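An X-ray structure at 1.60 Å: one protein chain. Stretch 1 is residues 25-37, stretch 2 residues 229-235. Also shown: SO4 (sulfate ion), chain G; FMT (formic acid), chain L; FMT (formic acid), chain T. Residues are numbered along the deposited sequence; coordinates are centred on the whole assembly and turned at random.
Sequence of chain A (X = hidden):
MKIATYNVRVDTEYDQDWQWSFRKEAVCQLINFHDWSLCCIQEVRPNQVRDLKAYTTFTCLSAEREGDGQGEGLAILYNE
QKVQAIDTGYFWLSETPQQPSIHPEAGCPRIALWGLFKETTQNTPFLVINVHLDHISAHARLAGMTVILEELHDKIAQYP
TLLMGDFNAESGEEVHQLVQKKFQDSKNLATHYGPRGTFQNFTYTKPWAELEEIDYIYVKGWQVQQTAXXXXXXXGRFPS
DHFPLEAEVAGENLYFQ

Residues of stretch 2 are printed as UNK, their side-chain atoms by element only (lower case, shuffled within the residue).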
# COMPACT_ATOMS: atom_id res chain seq x y z
N GLU A 25 9.78 -9.75 -11.01
CA GLU A 25 9.25 -8.42 -11.33
C GLU A 25 8.24 -7.97 -10.28
O GLU A 25 8.28 -6.84 -9.81
CB GLU A 25 8.63 -8.39 -12.73
CG GLU A 25 9.63 -8.57 -13.85
CD GLU A 25 9.81 -7.30 -14.68
OE1 GLU A 25 8.95 -7.03 -15.55
OE2 GLU A 25 10.82 -6.59 -14.47
N ALA A 26 7.34 -8.88 -9.90
CA ALA A 26 6.30 -8.55 -8.93
C ALA A 26 6.90 -8.24 -7.57
O ALA A 26 6.49 -7.29 -6.90
CB ALA A 26 5.29 -9.69 -8.83
N VAL A 27 7.88 -9.04 -7.15
CA VAL A 27 8.54 -8.78 -5.87
C VAL A 27 9.28 -7.44 -5.89
O VAL A 27 9.16 -6.64 -4.96
CB VAL A 27 9.52 -9.94 -5.51
CG1 VAL A 27 10.44 -9.53 -4.35
CG2 VAL A 27 8.74 -11.19 -5.18
N CYS A 28 10.05 -7.19 -6.94
CA CYS A 28 10.82 -5.96 -7.00
C CYS A 28 9.94 -4.72 -7.15
O CYS A 28 10.24 -3.66 -6.59
CB CYS A 28 11.86 -6.03 -8.12
SG CYS A 28 13.18 -7.22 -7.78
N GLN A 29 8.86 -4.84 -7.91
CA GLN A 29 7.94 -3.71 -8.07
C GLN A 29 7.22 -3.41 -6.76
O GLN A 29 6.93 -2.25 -6.46
CB GLN A 29 6.94 -4.00 -9.19
CG GLN A 29 7.57 -3.86 -10.57
CD GLN A 29 6.72 -4.47 -11.65
OE1 GLN A 29 5.56 -4.82 -11.41
NE2 GLN A 29 7.28 -4.61 -12.84
N LEU A 30 6.92 -4.45 -5.99
CA LEU A 30 6.29 -4.24 -4.69
C LEU A 30 7.22 -3.43 -3.80
O LEU A 30 6.81 -2.44 -3.19
CB LEU A 30 5.95 -5.59 -4.05
CG LEU A 30 5.20 -5.59 -2.70
CD1 LEU A 30 4.55 -6.95 -2.49
CD2 LEU A 30 6.11 -5.25 -1.51
N ILE A 31 8.48 -3.85 -3.73
CA ILE A 31 9.49 -3.14 -2.96
C ILE A 31 9.62 -1.69 -3.42
O ILE A 31 9.62 -0.76 -2.60
CB ILE A 31 10.85 -3.89 -3.02
CG1 ILE A 31 10.71 -5.24 -2.31
CG2 ILE A 31 11.96 -3.04 -2.42
CD1 ILE A 31 11.84 -6.24 -2.61
N ASN A 32 9.70 -1.47 -4.73
CA ASN A 32 9.85 -0.09 -5.22
C ASN A 32 8.66 0.79 -4.87
O ASN A 32 8.83 1.97 -4.55
CB ASN A 32 10.06 -0.07 -6.72
CG ASN A 32 11.44 -0.55 -7.11
OD1 ASN A 32 12.35 -0.62 -6.28
ND2 ASN A 32 11.61 -0.86 -8.39
N PHE A 33 7.47 0.21 -4.96
CA PHE A 33 6.23 0.95 -4.71
C PHE A 33 6.07 1.34 -3.24
O PHE A 33 5.72 2.48 -2.93
CB PHE A 33 5.01 0.16 -5.17
CG PHE A 33 3.70 0.82 -4.83
CD1 PHE A 33 3.27 1.93 -5.53
CD2 PHE A 33 2.92 0.34 -3.79
CE1 PHE A 33 2.06 2.56 -5.20
CE2 PHE A 33 1.71 0.95 -3.45
CZ PHE A 33 1.29 2.06 -4.15
N HIS A 34 6.32 0.41 -2.34
CA HIS A 34 6.21 0.73 -0.92
C HIS A 34 7.32 1.65 -0.41
O HIS A 34 7.08 2.48 0.48
CB HIS A 34 5.99 -0.54 -0.09
CG HIS A 34 4.68 -1.19 -0.38
ND1 HIS A 34 3.50 -0.77 0.20
CD2 HIS A 34 4.33 -2.17 -1.26
CE1 HIS A 34 2.49 -1.48 -0.27
NE2 HIS A 34 2.97 -2.33 -1.16
N ASP A 35 8.51 1.51 -0.99
CA ASP A 35 9.54 2.54 -0.92
C ASP A 35 9.91 2.91 0.52
O ASP A 35 10.05 4.09 0.85
CB ASP A 35 9.02 3.78 -1.66
CG ASP A 35 10.10 4.80 -1.95
OD1 ASP A 35 11.26 4.42 -2.18
OD2 ASP A 35 9.76 6.01 -1.97
N TRP A 36 10.09 1.90 1.36
CA TRP A 36 10.47 2.11 2.75
C TRP A 36 11.87 2.71 2.87
O TRP A 36 12.62 2.75 1.89
CB TRP A 36 10.46 0.77 3.50
CG TRP A 36 9.24 -0.09 3.27
CD1 TRP A 36 8.00 0.07 3.83
CD2 TRP A 36 9.17 -1.27 2.46
NE1 TRP A 36 7.15 -0.94 3.40
CE2 TRP A 36 7.85 -1.77 2.56
CE3 TRP A 36 10.08 -1.94 1.64
CZ2 TRP A 36 7.43 -2.91 1.88
CZ3 TRP A 36 9.67 -3.07 0.97
CH2 TRP A 36 8.36 -3.55 1.10
N SER A 37 12.22 3.20 4.06
CA SER A 37 13.61 3.58 4.33
C SER A 37 14.53 2.38 4.21
O SER A 37 15.64 2.49 3.69
CB SER A 37 13.78 4.18 5.73
OG SER A 37 13.34 5.52 5.79
N UNK A 229 0.48 -5.77 7.49
CA UNK A 229 0.85 -6.91 6.65
C UNK A 229 0.30 -6.60 5.26
O UNK A 229 -0.90 -6.33 5.12
o UNK A 229 0.82 -8.57 8.42
c UNK A 229 0.24 -8.20 7.18
N UNK A 230 1.15 -6.65 4.24
CA UNK A 230 0.78 -6.16 2.91
C UNK A 230 0.32 -7.30 2.00
O UNK A 230 1.07 -8.23 1.74
c UNK A 230 1.97 -5.43 2.29
c UNK A 230 3.76 -3.67 2.54
c UNK A 230 1.44 -3.24 3.43
c UNK A 230 2.53 -4.30 3.17
N UNK A 231 -0.93 -7.23 1.54
CA UNK A 231 -1.53 -8.34 0.78
C UNK A 231 -1.48 -8.14 -0.73
O UNK A 231 -2.27 -8.73 -1.47
o UNK A 231 -3.80 -7.45 0.98
c UNK A 231 -2.99 -8.61 1.23
c UNK A 231 -3.04 -8.93 2.73
N UNK A 232 -0.55 -7.30 -1.19
CA UNK A 232 -0.35 -7.08 -2.63
C UNK A 232 -0.35 -8.40 -3.39
O UNK A 232 0.30 -9.37 -2.98
o UNK A 232 0.69 -4.96 -1.01
o UNK A 232 1.75 -4.16 -2.77
c UNK A 232 0.99 -6.40 -2.89
c UNK A 232 1.14 -5.08 -2.17
N UNK A 233 -1.04 -8.42 -4.52
CA UNK A 233 -1.08 -9.64 -5.32
C UNK A 233 -0.69 -9.31 -6.75
O UNK A 233 -0.59 -8.15 -7.13
o UNK A 233 -3.46 -9.32 -5.76
c UNK A 233 -2.49 -10.25 -5.30
N UNK A 234 -0.44 -10.36 -7.52
CA UNK A 234 -0.19 -10.23 -8.94
C UNK A 234 -1.13 -11.19 -9.65
O UNK A 234 -0.89 -12.40 -9.71
c UNK A 234 1.31 -10.51 -9.27
c UNK A 234 1.82 -11.75 -8.52
c UNK A 234 1.12 -9.39 -11.54
c UNK A 234 1.53 -10.64 -10.77
N UNK A 235 -2.25 -10.66 -10.15
CA UNK A 235 -3.25 -11.45 -10.88
C UNK A 235 -3.53 -12.84 -10.29
O UNK A 235 -3.35 -13.86 -10.95
o UNK A 235 -3.75 -12.22 -14.46
c UNK A 235 -4.00 -11.98 -13.26
o UNK A 235 -5.16 -12.08 -12.79
c UNK A 235 -2.84 -11.57 -12.36
S SO4 G . 10.02 6.69 4.90
O1 SO4 G . 9.79 5.83 3.74
O2 SO4 G . 10.70 7.90 4.45
O3 SO4 G . 8.73 7.05 5.51
O4 SO4 G . 10.86 6.00 5.88
C FMT L . -0.39 -5.12 -6.53
O1 FMT L . -0.09 -5.41 -7.69
O2 FMT L . -1.35 -5.58 -5.91
C FMT T . -5.38 -5.24 3.48
O1 FMT T . -5.95 -5.51 4.54
O2 FMT T . -5.16 -6.04 2.57

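Stretch 1 is the end of a helix, which runs to His34, followed by a short turn; stretch 2 passes alongside it without regular helix or strand over most of its length.

Position 229 carries one carbon and then one oxygen, the pattern of a short hydroxyl side chain. It lies out of reach of stretch 1, and its oxygen is hydrogen-bonded elsewhere in the structure. The residue is Ser229.

At position 230 there are four carbons and no heteroatom, and the fork comes at the second carbon, beyond CB. The CA-to-CB bond points toward stretch 1, and one terminal carbon lies over one face of the His34 ring and 3.8 Å from CZ2 of Trp36. The unbranched CB rules out isoleucine, and the residue is Leu230, with chi1 in m and chi2 in t. The methyl in question is CD1, 3.7 Å from the centroid of the His34 ring and 11° off the normal, a CH-pi contact. The same CD1 lies near the plane of the Trp36 ring and at its edge, so one methyl is shared by two aromatic side chains.

Position 231 has a CB that bears one oxygen and one carbon, and its CA-to-CB bond points away from stretch 1. Such a fork at CB identifies Thr231. Its OG1 donates a hydrogen bond to O2 of a formic acid molecule (chain T) at 2.5 Å.

Two carbons, the second carrying two oxygens, make up the side chain at position 232. Four atoms in this arrangement form a short carboxylate, and the partner agrees: one oxygen lies 2.7 Å from NE2 of His34. CB of this residue also packs 3.6 Å from CD1 of Leu30, one helical turn before His34. The residue is Asp232, and that oxygen is OD2. His34 NE2 donates to it with an N-H...O angle of 170°, close to linear, and the acceptor lies near the imidazole plane, where the N-H points.

Position 233 again shows one carbon followed by one oxygen, and its CA-to-CB bond points away from stretch 1. This is Ser233; its backbone N donates a 3.2 Å hydrogen bond to O2 of a second formic acid molecule (chain L).

Position 234 has four carbons forked at CB, one arm two carbons long and the other a single methyl, which lies 4.0 Å from CB of Ala26. That is Ile234, and the methyl is CG2.

Position 235 has two carbons, the second bearing two oxygens; it is exposed and does not reach stretch 1. It is Asp235.

The contact follows the helix repeat. Ala26, Leu30 and His34 are spaced four residues apart and so lie along one side of the helix, while Ile234, Asp232 and Leu230 meet them in reverse order, the CA-to-CB bonds of the intervening Thr231 and Ser233 pointing away. This alternation lets an irregular segment present every second side chain to the helix. The one hydrogen bond between the stretches joins His34 NE2 to Asp232 OD2 at the ring edge, while Leu230 CD1 covers one face; apolar packing extends from there to Trp36 and, at the other end, to Ala26.

Stretch 2, residues 229-235: SLTDSID
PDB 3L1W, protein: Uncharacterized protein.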